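Local coordinates for uncharacterized protein (Corynebacterium glutamicum, PDB 2NSF), which catalyses the mycothiol-dependent isomerization of maleylpyruvate and binds a zinc ion, at residues His72-Ala77 with Arg118-His123; Leu189-Thr194 with Thr215-Ala220; His85-Gly90 with Trp140-Leu145; Ser44-Leu49 with Leu172-Thr177. All coordinates share one frame; numbering follows the deposited sequence.

How the contacts relate
Contacts 1 and 3 lie in the helical N-terminal part of the protein; contact 2 lies in the C-terminal part. Contact 4 joins helix 29-49 to the connection that leads from helix 156-171 to the C-terminal part, and its Leu172 side chain is about 11 Å from the zinc ion. Contacts 1 and 3 both use helix 66-89, and their centres are about 22 Å apart. Contact 1 carries the zinc ligand His72. Contacts 1 and 4 touch: His121 NE2 is hydrogen-bonded to Ser44 OG and Arg118 NH1 to Leu47 O, so helix 114-133 is tied to helix 29-49. Contact 2 stands apart, its centre about 30 Å from that of contact 1, away from the metal.

Contact 1: residues His72-Ala77 with Arg118-His123; sequences HVAYNA and RNLHEH. With ZN (zinc ion), chain E; SO4 (sulfate ion), chain C.
Ala74 and His121 mark the closest backbone approach, 5.0 Å between their CA atoms, where the helical segments 72-77 and 118-123 run at 30° in nearly the same direction. The Ala74 methyl meets the branch point of Leu120, with Ala74 CB 3.5 Å from Leu120 CG. Leu120 holds CG anti to its backbone N (chi1 169°), and this lays the branch against helix 66-89. Tyr75 leaves its helix pointing away, but the hydroxyl end of its ring meets Leu120 CD2, the side chains crossing at about a right angle. Tyr75 CZ lies 4.2 Å from Leu120 CD2. Val73 CG1 approaches His121 ND1 at 4.3 Å, while His121 NE2 is hydrogen-bonded to Ser44. No hydrogen bond joins the two segments.

Elsewhere on segment 72-77, His72 NE2 binds the zinc ion at 2.2 Å. Asn76 ND2 donates to sulfate O4 at 2.9 Å in a nearly straight bond (166°), and its OD1 is held by Arg161. A zinc-bound water also donates to the sulfate, which probably came from the crystallisation liquor. Glu164 and His168 are the other protein ligands. Parallel second and third bundle helices are consistent with the up-down-down-up four-helix bundle of DinB-like proteins, here with a zinc site.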
loop_
_atom_site.group_PDB
_atom_site.type_symbol
_atom_site.label_atom_id
_atom_site.label_comp_id
_atom_site.label_asym_id
_atom_site.label_seq_id
_atom_site.Cartn_x
_atom_site.Cartn_y
_atom_site.Cartn_z
ATOM N N HIS A 72 -4.314 4.063 11.164
ATOM C CA HIS A 72 -4.169 4.454 9.765
ATOM C C HIS A 72 -4.845 3.501 8.795
ATOM O O HIS A 72 -5.536 3.932 7.870
ATOM C CB HIS A 72 -2.686 4.565 9.375
ATOM C CG HIS A 72 -2.439 4.658 7.910
ATOM N ND1 HIS A 72 -3.205 5.424 7.086
ATOM C CD2 HIS A 72 -1.481 4.090 7.147
ATOM C CE1 HIS A 72 -2.751 5.334 5.845
ATOM N NE2 HIS A 72 -1.704 4.529 5.851
ATOM N N VAL A 73 -4.644 2.200 8.990
ATOM C CA VAL A 73 -5.253 1.221 8.101
ATOM C C VAL A 73 -6.774 1.352 8.117
ATOM O O VAL A 73 -7.424 1.250 7.074
ATOM C CB VAL A 73 -4.808 -0.226 8.477
ATOM C CG1 VAL A 73 -5.575 -1.267 7.646
ATOM C CG2 VAL A 73 -3.315 -0.372 8.221
ATOM N N ALA A 74 -7.345 1.618 9.292
ATOM C CA ALA A 74 -8.792 1.773 9.398
ATOM C C ALA A 74 -9.245 3.060 8.713
ATOM O O ALA A 74 -10.227 3.061 7.976
ATOM C CB ALA A 74 -9.223 1.779 10.871
ATOM N N TYR A 75 -8.532 4.156 8.959
ATOM C CA TYR A 75 -8.917 5.423 8.342
ATOM C C TYR A 75 -8.766 5.367 6.823
ATOM O O TYR A 75 -9.463 6.075 6.093
ATOM C CB TYR A 75 -8.111 6.580 8.948
ATOM C CG TYR A 75 -8.438 6.804 10.413
ATOM C CD1 TYR A 75 -9.762 6.915 10.835
ATOM C CD2 TYR A 75 -7.430 6.876 11.376
ATOM C CE1 TYR A 75 -10.085 7.090 12.182
ATOM C CE2 TYR A 75 -7.743 7.052 12.737
ATOM C CZ TYR A 75 -9.073 7.155 13.123
ATOM O OH TYR A 75 -9.401 7.321 14.451
ATOM N N ASN A 76 -7.861 4.520 6.344
ATOM C CA ASN A 76 -7.688 4.372 4.906
ATOM C C ASN A 76 -8.917 3.655 4.349
ATOM O O ASN A 76 -9.425 4.023 3.296
ATOM C CB ASN A 76 -6.402 3.590 4.592
ATOM C CG ASN A 76 -6.327 3.140 3.145
ATOM O OD1 ASN A 76 -6.767 2.042 2.809
ATOM N ND2 ASN A 76 -5.785 3.993 2.278
ATOM N N ALA A 77 -9.410 2.638 5.056
ATOM C CA ALA A 77 -10.596 1.921 4.594
ATOM C C ALA A 77 -11.753 2.910 4.483
ATOM O O ALA A 77 -12.510 2.894 3.516
ATOM C CB ALA A 77 -10.956 0.796 5.565
ATOM N N ARG A 118 -9.122 -2.541 17.576
ATOM C CA ARG A 118 -9.410 -3.790 16.880
ATOM C C ARG A 118 -10.830 -3.720 16.332
ATOM O O ARG A 118 -11.107 -4.209 15.240
ATOM C CB ARG A 118 -9.275 -4.996 17.823
ATOM C CG ARG A 118 -7.852 -5.295 18.294
ATOM C CD ARG A 118 -7.842 -6.501 19.231
ATOM N NE ARG A 118 -6.536 -6.738 19.840
ATOM C CZ ARG A 118 -5.516 -7.343 19.236
ATOM N NH1 ARG A 118 -5.639 -7.789 17.992
ATOM N NH2 ARG A 118 -4.369 -7.498 19.883
ATOM N N ASN A 119 -11.736 -3.102 17.086
ATOM C CA ASN A 119 -13.118 -2.994 16.643
ATOM C C ASN A 119 -13.240 -2.044 15.455
ATOM O O ASN A 119 -14.008 -2.304 14.529
ATOM C CB ASN A 119 -14.023 -2.540 17.797
ATOM C CG ASN A 119 -14.159 -3.602 18.878
ATOM O OD1 ASN A 119 -14.239 -4.797 18.579
ATOM N ND2 ASN A 119 -14.198 -3.172 20.136
ATOM N N LEU A 120 -12.479 -0.955 15.487
ATOM C CA LEU A 120 -12.485 0.026 14.403
ATOM C C LEU A 120 -11.962 -0.634 13.125
ATOM O O LEU A 120 -12.522 -0.461 12.040
ATOM C CB LEU A 120 -11.599 1.218 14.779
ATOM C CG LEU A 120 -11.261 2.240 13.686
ATOM C CD1 LEU A 120 -12.534 2.759 13.041
ATOM C CD2 LEU A 120 -10.452 3.384 14.286
ATOM N N HIS A 121 -10.882 -1.397 13.258
ATOM C CA HIS A 121 -10.319 -2.092 12.106
ATOM C C HIS A 121 -11.361 -3.039 11.521
ATOM O O HIS A 121 -11.650 -3.015 10.328
ATOM C CB HIS A 121 -9.085 -2.900 12.508
ATOM C CG HIS A 121 -8.646 -3.876 11.460
ATOM N ND1 HIS A 121 -8.207 -3.480 10.215
ATOM C CD2 HIS A 121 -8.640 -5.231 11.448
ATOM C CE1 HIS A 121 -7.953 -4.546 9.478
ATOM N NE2 HIS A 121 -8.208 -5.623 10.202
ATOM N N GLU A 122 -11.928 -3.875 12.378
ATOM C CA GLU A 122 -12.917 -4.841 11.943
ATOM C C GLU A 122 -14.121 -4.204 11.250
ATOM O O GLU A 122 -14.548 -4.658 10.186
ATOM C CB GLU A 122 -13.377 -5.662 13.146
ATOM C CG GLU A 122 -14.269 -6.823 12.803
ATOM C CD GLU A 122 -14.615 -7.638 14.029
ATOM O OE1 GLU A 122 -13.693 -8.234 14.624
ATOM O OE2 GLU A 122 -15.804 -7.670 14.400
ATOM N N HIS A 123 -14.659 -3.145 11.845
ATOM C CA HIS A 123 -15.825 -2.482 11.273
ATOM C C HIS A 123 -15.524 -1.730 9.977
ATOM O O HIS A 123 -16.309 -1.790 9.028
ATOM C CB HIS A 123 -16.449 -1.526 12.292
ATOM C CG HIS A 123 -17.808 -1.041 11.901
ATOM N ND1 HIS A 123 -18.879 -1.893 11.721
ATOM C CD2 HIS A 123 -18.272 0.202 11.629
ATOM C CE1 HIS A 123 -19.938 -1.197 11.356
ATOM N NE2 HIS A 123 -19.597 0.079 11.293
HETATM ZN ZN ZN E . -0.489 3.396 4.393
HETATM S S SO4 C . -3.500 7.350 2.343
HETATM O O1 SO4 C . -2.404 7.034 3.275
HETATM O O2 SO4 C . -3.712 8.811 2.342
HETATM O O3 SO4 C . -3.140 6.914 0.976
HETATM O O4 SO4 C . -4.727 6.657 2.763
HETATM O O HOH W 1 -0.841 4.963 2.907
HETATM O O HOH W 2 1.162 2.807 2.705
#

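Contact 2: residues Leu189-Thr194 with Thr215-Ala220; sequences LAAEIT and TRYPAA
Tyr217 overlaps Ala190, one face of its ring resting on the alanine methyl. Ala190 CB is 3.6 Å from the ring centroid and only 10° off the ring normal, a well-centred CH-pi contact. The Tyr217 ring reaches this place with CG anti to its carbonyl carbon (chi1 -67°), which sends it from the strand onto the helix. Beside it, Ala191 CB comes within 4.2 Å of Tyr217 CE1. The small alanines let the ring come close to the helix backbone, with Ala191 N 3.7 Å from Tyr217 CD1.

Thr194 packs farther along the strand. Its OG1 lies at the ring edge of Tyr217, near the ring plane. Its methyl CG2 is 3.5 Å from Tyr217 O. One water donates both to Thr194 OG1, at 2.7 Å, and to Pro218 O, at 3.2 Å. It bridges helix and strand, which share no direct hydrogen bond.

The helical segment 189-194, part of helix 183-199, and strand 215-218 run at 25° to each other, their axes 8.0 Å apart. The strand is an outer one of its sheet and pairs with strand 206-210, whose Leu208 touches both Thr194 and Tyr217. Helix 232-239 adds Ile235 against Tyr217 and Val236 against Ala190. Leu189 packs on both helix 232-239 and helix 156-171, and Glu192 forms a salt bridge with Arg163 of the latter.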
loop_
_atom_site.group_PDB
_atom_site.type_symbol
_atom_site.label_atom_id
_atom_site.label_comp_id
_atom_site.label_asym_id
_atom_site.label_seq_id
_atom_site.Cartn_x
_atom_site.Cartn_y
_atom_site.Cartn_z
ATOM N N LEU A 189 3.704 -3.187 -7.881
ATOM C CA LEU A 189 4.347 -2.237 -6.974
ATOM C C LEU A 189 5.710 -1.793 -7.504
ATOM O O LEU A 189 6.062 -0.614 -7.430
ATOM C CB LEU A 189 4.542 -2.856 -5.582
ATOM C CG LEU A 189 3.337 -2.964 -4.651
ATOM C CD1 LEU A 189 3.733 -3.745 -3.391
ATOM C CD2 LEU A 189 2.850 -1.562 -4.288
ATOM N N ALA A 190 6.485 -2.735 -8.030
ATOM C CA ALA A 190 7.802 -2.390 -8.555
ATOM C C ALA A 190 7.664 -1.360 -9.670
ATOM O O ALA A 190 8.419 -0.383 -9.732
ATOM C CB ALA A 190 8.500 -3.636 -9.078
ATOM N N ALA A 191 6.700 -1.585 -10.556
ATOM C CA ALA A 191 6.452 -0.678 -11.669
ATOM C C ALA A 191 5.924 0.664 -11.179
ATOM O O ALA A 191 6.408 1.718 -11.588
ATOM C CB ALA A 191 5.457 -1.301 -12.641
ATOM N N GLU A 192 4.929 0.630 -10.301
ATOM C CA GLU A 192 4.337 1.871 -9.806
ATOM C C GLU A 192 5.320 2.758 -9.056
ATOM O O GLU A 192 5.377 3.967 -9.284
ATOM C CB GLU A 192 3.149 1.577 -8.893
ATOM C CG GLU A 192 2.376 2.831 -8.520
ATOM C CD GLU A 192 1.164 2.538 -7.669
ATOM O OE1 GLU A 192 1.327 2.372 -6.442
ATOM O OE2 GLU A 192 0.053 2.465 -8.234
ATOM N N ILE A 193 6.078 2.170 -8.138
ATOM C CA ILE A 193 7.036 2.950 -7.372
ATOM C C ILE A 193 8.074 3.602 -8.284
ATOM O O ILE A 193 8.379 4.787 -8.138
ATOM C CB ILE A 193 7.761 2.078 -6.329
ATOM C CG1 ILE A 193 6.751 1.576 -5.289
ATOM C CG2 ILE A 193 8.877 2.877 -5.667
ATOM C CD1 ILE A 193 7.345 0.607 -4.270
ATOM N N THR A 194 8.613 2.839 -9.230
ATOM C CA THR A 194 9.612 3.403 -10.123
ATOM C C THR A 194 8.989 4.387 -11.106
ATOM O O THR A 194 9.652 5.326 -11.548
ATOM C CB THR A 194 10.411 2.293 -10.858
ATOM O OG1 THR A 194 9.519 1.413 -11.547
ATOM C CG2 THR A 194 11.228 1.494 -9.846
ATOM N N THR A 215 13.902 -8.635 -15.269
ATOM C CA THR A 215 13.036 -7.497 -15.538
ATOM C C THR A 215 13.593 -6.261 -14.851
ATOM O O THR A 215 13.805 -6.257 -13.638
ATOM C CB THR A 215 11.599 -7.747 -15.038
ATOM O OG1 THR A 215 11.076 -8.924 -15.670
ATOM C CG2 THR A 215 10.700 -6.559 -15.374
ATOM N N ARG A 216 13.847 -5.217 -15.636
ATOM C CA ARG A 216 14.380 -3.966 -15.106
ATOM C C ARG A 216 13.248 -2.979 -14.831
ATOM O O ARG A 216 12.257 -2.931 -15.558
ATOM C CB ARG A 216 15.383 -3.348 -16.098
ATOM C CG ARG A 216 16.768 -3.996 -16.092
ATOM C CD ARG A 216 17.581 -3.645 -17.345
ATOM N NE ARG A 216 17.737 -2.205 -17.555
ATOM C CZ ARG A 216 18.829 -1.504 -17.258
ATOM N NH1 ARG A 216 19.893 -2.098 -16.728
ATOM N NH2 ARG A 216 18.857 -0.200 -17.496
ATOM N N TYR A 217 13.410 -2.204 -13.764
ATOM C CA TYR A 217 12.444 -1.193 -13.353
ATOM C C TYR A 217 13.261 0.083 -13.178
ATOM O O TYR A 217 13.720 0.398 -12.082
ATOM C CB TYR A 217 11.794 -1.598 -12.025
ATOM C CG TYR A 217 10.911 -2.822 -12.135
ATOM C CD1 TYR A 217 9.586 -2.711 -12.547
ATOM C CD2 TYR A 217 11.406 -4.094 -11.848
ATOM C CE1 TYR A 217 8.771 -3.833 -12.669
ATOM C CE2 TYR A 217 10.600 -5.227 -11.969
ATOM C CZ TYR A 217 9.284 -5.086 -12.380
ATOM O OH TYR A 217 8.471 -6.192 -12.496
ATOM N N PRO A 218 13.472 0.823 -14.275
ATOM C CA PRO A 218 14.248 2.063 -14.221
ATOM C C PRO A 218 13.479 3.239 -13.642
ATOM O O PRO A 218 12.252 3.257 -13.647
ATOM C CB PRO A 218 14.618 2.296 -15.681
ATOM C CG PRO A 218 13.388 1.807 -16.398
ATOM C CD PRO A 218 13.065 0.516 -15.662
ATOM N N ALA A 219 14.224 4.216 -13.146
ATOM C CA ALA A 219 13.640 5.428 -12.589
ATOM C C ALA A 219 13.986 6.554 -13.558
ATOM O O ALA A 219 13.944 6.367 -14.775
ATOM C CB ALA A 219 14.227 5.706 -11.210
ATOM N N ALA A 220 14.334 7.722 -13.035
ATOM C CA ALA A 220 14.688 8.842 -13.906
ATOM C C ALA A 220 16.040 8.559 -14.559
ATOM O O ALA A 220 16.919 7.971 -13.939
ATOM C CB ALA A 220 14.745 10.131 -13.098
HETATM O O HOH W 3 9.860 1.149 -14.178
#

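Contact 3: residues His85-Gly90 with Trp140-Leu145; sequences HWANTG and WSHEVL
Trp86 and Val144 lead the CH-pi contacts between the end of helix 66-89 and strand 143-145. Val144 CA sits over the six-membered ring of Trp86, 4.0 Å from its centroid. On the same face, Val144 CG1 lies 3.9 Å from Trp86 CD2. The indole has CG anti to the backbone N (chi1 176°), which carries it across to the strand. A second CH-pi contact runs the other way round: Ala87 CA lies over one face of the His142 ring, 4.2 Å from the centroid. The two aromatic groups also meet. The five-membered ring of Trp86 and the His142 ring have centroids 5.3 Å apart and planes at 64°, an oblique pair.

Apolar contacts extend the patch. Trp86 CH2 is 4.0 Å from Leu145 CB, and the two side chains lie side by side. Ala87 packs its methyl toward the CB of His142. Val144 also touches Leu83 of helix 66-89 and Val152 of the paired strand 151-153.

No hydrogen bond crosses between the two segments. Within the second, His142 ND1 donates to Glu143 O at 3.0 Å, a bent bond (133°) coming from above the carbonyl plane. This helps to fix the rotation of the imidazole. Within the first, Gly90 N bonds back to Trp86 O, and the glycine then leaves the helix with positive phi, its CA 3.7 Å from His142 NE2.

The contact therefore rests on dispersion and on the fit of two flat rings against small aliphatic groups.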
loop_
_atom_site.group_PDB
_atom_site.type_symbol
_atom_site.label_atom_id
_atom_site.label_comp_id
_atom_site.label_asym_id
_atom_site.label_seq_id
_atom_site.Cartn_x
_atom_site.Cartn_y
_atom_site.Cartn_z
ATOM N N HIS A 85 -18.478 5.935 -2.522
ATOM C CA HIS A 85 -19.756 6.638 -2.400
ATOM C C HIS A 85 -19.836 7.668 -3.522
ATOM O O HIS A 85 -20.873 7.842 -4.157
ATOM C CB HIS A 85 -19.868 7.331 -1.040
ATOM C CG HIS A 85 -21.114 8.147 -0.882
ATOM N ND1 HIS A 85 -21.173 9.488 -1.194
ATOM C CD2 HIS A 85 -22.362 7.802 -0.482
ATOM C CE1 HIS A 85 -22.400 9.934 -0.992
ATOM N NE2 HIS A 85 -23.143 8.930 -0.561
ATOM N N TRP A 86 -18.719 8.348 -3.754
ATOM C CA TRP A 86 -18.607 9.346 -4.810
ATOM C C TRP A 86 -18.931 8.649 -6.133
ATOM O O TRP A 86 -19.701 9.155 -6.954
ATOM C CB TRP A 86 -17.171 9.884 -4.815
ATOM C CG TRP A 86 -16.800 10.868 -5.900
ATOM C CD1 TRP A 86 -17.542 11.229 -6.995
ATOM C CD2 TRP A 86 -15.565 11.583 -6.003
ATOM N NE1 TRP A 86 -16.838 12.123 -7.770
ATOM C CE2 TRP A 86 -15.621 12.357 -7.183
ATOM C CE3 TRP A 86 -14.409 11.645 -5.210
ATOM C CZ2 TRP A 86 -14.568 13.183 -7.590
ATOM C CZ3 TRP A 86 -13.364 12.464 -5.612
ATOM C CH2 TRP A 86 -13.452 13.223 -6.793
ATOM N N ALA A 87 -18.350 7.469 -6.321
ATOM C CA ALA A 87 -18.551 6.696 -7.538
ATOM C C ALA A 87 -19.998 6.259 -7.755
ATOM O O ALA A 87 -20.524 6.375 -8.862
ATOM C CB ALA A 87 -17.643 5.474 -7.527
ATOM N N ASN A 88 -20.637 5.757 -6.703
ATOM C CA ASN A 88 -22.011 5.284 -6.807
ATOM C C ASN A 88 -23.087 6.367 -6.822
ATOM O O ASN A 88 -24.180 6.141 -7.343
ATOM C CB ASN A 88 -22.318 4.290 -5.681
ATOM C CG ASN A 88 -21.585 2.972 -5.848
ATOM O OD1 ASN A 88 -20.549 2.737 -5.227
ATOM N ND2 ASN A 88 -22.121 2.105 -6.696
ATOM N N THR A 89 -22.789 7.535 -6.263
ATOM C CA THR A 89 -23.774 8.613 -6.224
ATOM C C THR A 89 -23.460 9.725 -7.215
ATOM O O THR A 89 -24.332 10.526 -7.563
ATOM C CB THR A 89 -23.860 9.247 -4.818
ATOM O OG1 THR A 89 -22.673 10.008 -4.565
ATOM C CG2 THR A 89 -24.005 8.170 -3.754
ATOM N N GLY A 90 -22.211 9.771 -7.666
ATOM C CA GLY A 90 -21.797 10.802 -8.600
ATOM C C GLY A 90 -21.493 12.098 -7.873
ATOM O O GLY A 90 -21.160 13.107 -8.491
ATOM N N TRP A 140 -18.036 1.383 -11.150
ATOM C CA TRP A 140 -16.658 0.912 -11.083
ATOM C C TRP A 140 -15.709 1.724 -11.966
ATOM O O TRP A 140 -14.518 1.811 -11.680
ATOM C CB TRP A 140 -16.574 -0.575 -11.451
ATOM C CG TRP A 140 -16.954 -1.506 -10.330
ATOM C CD1 TRP A 140 -18.015 -2.368 -10.301
ATOM C CD2 TRP A 140 -16.266 -1.674 -9.084
ATOM N NE1 TRP A 140 -18.026 -3.065 -9.114
ATOM C CE2 TRP A 140 -16.963 -2.659 -8.348
ATOM C CE3 TRP A 140 -15.125 -1.087 -8.516
ATOM C CZ2 TRP A 140 -16.559 -3.073 -7.071
ATOM C CZ3 TRP A 140 -14.720 -1.499 -7.243
ATOM C CH2 TRP A 140 -15.437 -2.483 -6.539
ATOM N N SER A 141 -16.231 2.329 -13.030
ATOM C CA SER A 141 -15.391 3.120 -13.926
ATOM C C SER A 141 -15.531 4.631 -13.729
ATOM O O SER A 141 -14.930 5.420 -14.459
ATOM C CB SER A 141 -15.688 2.762 -15.384
ATOM O OG SER A 141 -17.036 3.041 -15.709
ATOM N N HIS A 142 -16.320 5.032 -12.737
ATOM C CA HIS A 142 -16.521 6.448 -12.450
ATOM C C HIS A 142 -15.194 7.061 -12.004
ATOM O O HIS A 142 -14.481 6.478 -11.188
ATOM C CB HIS A 142 -17.579 6.604 -11.354
ATOM C CG HIS A 142 -18.064 8.009 -11.172
ATOM N ND1 HIS A 142 -17.263 9.018 -10.687
ATOM C CD2 HIS A 142 -19.270 8.570 -11.423
ATOM C CE1 HIS A 142 -17.954 10.144 -10.644
ATOM N NE2 HIS A 142 -19.174 9.900 -11.086
ATOM N N GLU A 143 -14.858 8.231 -12.537
ATOM C CA GLU A 143 -13.605 8.883 -12.182
ATOM C C GLU A 143 -13.639 9.537 -10.812
ATOM O O GLU A 143 -14.577 10.257 -10.475
ATOM C CB GLU A 143 -13.220 9.944 -13.216
ATOM C CG GLU A 143 -13.004 9.416 -14.618
ATOM C CD GLU A 143 -12.162 10.358 -15.456
ATOM O OE1 GLU A 143 -12.320 11.589 -15.303
ATOM O OE2 GLU A 143 -11.348 9.870 -16.268
ATOM N N VAL A 144 -12.596 9.281 -10.033
ATOM C CA VAL A 144 -12.466 9.839 -8.699
ATOM C C VAL A 144 -11.028 10.311 -8.538
ATOM O O VAL A 144 -10.172 10.027 -9.382
ATOM C CB VAL A 144 -12.799 8.783 -7.619
ATOM C CG1 VAL A 144 -14.255 8.353 -7.751
ATOM C CG2 VAL A 144 -11.877 7.575 -7.767
ATOM N N LEU A 145 -10.758 11.030 -7.458
ATOM C CA LEU A 145 -9.421 11.549 -7.222
ATOM C C LEU A 145 -8.799 10.903 -5.993
ATOM O O LEU A 145 -9.459 10.758 -4.963
ATOM C CB LEU A 145 -9.481 13.067 -7.029
ATOM C CG LEU A 145 -8.195 13.860 -7.266
ATOM C CD1 LEU A 145 -7.828 13.795 -8.744
ATOM C CD2 LEU A 145 -8.389 15.307 -6.840
#

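Contact 4: residues Ser44-Leu49 with Leu172-Thr177; sequences SRQLSL and LGAVAT
The side-chain amide of Gln46 is the flat group that crosses to segment 172-177. Ala176 CB lies over one of its faces, 3.6 Å from Gln46 CD. Val175 N and Val175 CG2 lie at the amide edge, near its plane. As modelled, Gln46 NE2 is 2.9 Å from Val175 N. It is also 3.0 Å from Ala176 N, which sits well off the plane, on the face that carries Ala176 CB. The amide is probably turned over. Turned back, it may accept a hydrogen bond from Val175 N; Ala176 N, off the plane, is less well placed. The Gln46 chain bends at chi2 (-52°), and the bend folds the amide over the Ala176 methyl. The side chains of Val175 and Gln46 cross at about a right angle.

Segment 172-177 is the start of the connection from helix 156-171 to helix 183-199, where the chain passes from the four-helix bundle to the C-terminal domain. Gly173 ends the helix with positive phi; after it Ala174 and Ala176 point toward helix 29-49.

Apolar contacts flank Gln46. Leu172 CD1 lies 3.7 Å from both Gln46 CB and Leu47 N. Leu172 also packs on Tyr43 of helix 29-49 and on Leu69 and Ile70 of helix 66-89, about 6 Å from the side chain of the zinc ligand His168. At the more open end, Leu49 CD1 reaches Val175 CG2 at 3.9 Å and Ala174 CB at 4.3 Å. The carbonyl of Leu172 takes a hydrogen bond from Arg66.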
loop_
_atom_site.group_PDB
_atom_site.type_symbol
_atom_site.label_atom_id
_atom_site.label_comp_id
_atom_site.label_asym_id
_atom_site.label_seq_id
_atom_site.Cartn_x
_atom_site.Cartn_y
_atom_site.Cartn_z
ATOM N N SER A 44 -5.119 -8.927 8.934
ATOM C CA SER A 44 -5.854 -9.211 10.167
ATOM C C SER A 44 -5.222 -10.339 10.977
ATOM O O SER A 44 -5.254 -10.314 12.208
ATOM C CB SER A 44 -7.320 -9.524 9.851
ATOM O OG SER A 44 -7.974 -8.375 9.334
ATOM N N ARG A 45 -4.651 -11.331 10.301
ATOM C CA ARG A 45 -3.991 -12.419 11.020
ATOM C C ARG A 45 -2.788 -11.866 11.784
ATOM O O ARG A 45 -2.497 -12.298 12.900
ATOM C CB ARG A 45 -3.530 -13.526 10.059
ATOM C CG ARG A 45 -4.635 -14.493 9.657
ATOM C CD ARG A 45 -4.076 -15.719 8.950
ATOM N NE ARG A 45 -3.534 -15.406 7.635
ATOM C CZ ARG A 45 -4.264 -15.316 6.527
ATOM N NH1 ARG A 45 -5.573 -15.520 6.575
ATOM N NH2 ARG A 45 -3.679 -15.032 5.373
ATOM N N GLN A 46 -2.088 -10.908 11.187
ATOM C CA GLN A 46 -0.927 -10.312 11.839
ATOM C C GLN A 46 -1.353 -9.465 13.033
ATOM O O GLN A 46 -0.684 -9.454 14.062
ATOM C CB GLN A 46 -0.133 -9.455 10.848
ATOM C CG GLN A 46 0.329 -10.225 9.622
ATOM C CD GLN A 46 1.060 -11.505 9.982
ATOM O OE1 GLN A 46 0.678 -12.594 9.552
ATOM N NE2 GLN A 46 2.116 -11.381 10.770
ATOM N N LEU A 47 -2.465 -8.751 12.888
ATOM C CA LEU A 47 -2.968 -7.912 13.973
ATOM C C LEU A 47 -3.376 -8.807 15.138
ATOM O O LEU A 47 -3.163 -8.470 16.305
ATOM C CB LEU A 47 -4.176 -7.097 13.497
ATOM C CG LEU A 47 -4.837 -6.182 14.536
ATOM C CD1 LEU A 47 -3.807 -5.229 15.140
ATOM C CD2 LEU A 47 -5.965 -5.408 13.875
ATOM N N SER A 48 -3.962 -9.955 14.814
ATOM C CA SER A 48 -4.394 -10.904 15.834
ATOM C C SER A 48 -3.198 -11.428 16.625
ATOM O O SER A 48 -3.309 -11.718 17.820
ATOM C CB SER A 48 -5.147 -12.070 15.184
ATOM O OG SER A 48 -5.637 -12.968 16.164
ATOM N N LEU A 49 -2.048 -11.542 15.968
ATOM C CA LEU A 49 -0.847 -12.031 16.641
ATOM C C LEU A 49 -0.270 -11.009 17.609
ATOM O O LEU A 49 0.338 -11.375 18.613
ATOM C CB LEU A 49 0.223 -12.424 15.620
ATOM C CG LEU A 49 -0.051 -13.693 14.811
ATOM C CD1 LEU A 49 1.067 -13.891 13.801
ATOM C CD2 LEU A 49 -0.152 -14.894 15.742
ATOM N N LEU A 172 3.442 -4.298 10.708
ATOM C CA LEU A 172 2.948 -4.630 12.043
ATOM C C LEU A 172 4.035 -5.272 12.896
ATOM O O LEU A 172 3.972 -5.239 14.118
ATOM C CB LEU A 172 1.736 -5.560 11.955
ATOM C CG LEU A 172 0.405 -4.853 11.690
ATOM C CD1 LEU A 172 -0.690 -5.881 11.482
ATOM C CD2 LEU A 172 0.081 -3.930 12.865
ATOM N N GLY A 173 5.032 -5.861 12.246
ATOM C CA GLY A 173 6.120 -6.469 12.990
ATOM C C GLY A 173 5.819 -7.802 13.645
ATOM O O GLY A 173 6.349 -8.104 14.717
ATOM N N ALA A 174 4.955 -8.590 13.016
ATOM C CA ALA A 174 4.620 -9.913 13.524
ATOM C C ALA A 174 5.445 -10.890 12.687
ATOM O O ALA A 174 6.659 -10.943 12.839
ATOM C CB ALA A 174 3.132 -10.183 13.367
ATOM N N VAL A 175 4.805 -11.637 11.792
ATOM C CA VAL A 175 5.550 -12.586 10.963
ATOM C C VAL A 175 5.388 -12.402 9.453
ATOM O O VAL A 175 5.981 -13.149 8.677
ATOM C CB VAL A 175 5.178 -14.053 11.300
ATOM C CG1 VAL A 175 5.473 -14.340 12.756
ATOM C CG2 VAL A 175 3.718 -14.314 10.975
ATOM N N ALA A 176 4.599 -11.417 9.033
ATOM C CA ALA A 176 4.385 -11.188 7.604
ATOM C C ALA A 176 5.646 -10.679 6.909
ATOM O O ALA A 176 6.456 -9.967 7.505
ATOM C CB ALA A 176 3.235 -10.206 7.392
ATOM N N THR A 177 5.799 -11.047 5.640
ATOM C CA THR A 177 6.966 -10.653 4.851
ATOM C C THR A 177 6.553 -10.208 3.450
ATOM O O THR A 177 5.407 -10.388 3.048
ATOM C CB THR A 177 7.927 -11.837 4.673
ATOM O OG1 THR A 177 7.265 -12.859 3.910
ATOM C CG2 THR A 177 8.336 -12.415 6.028
#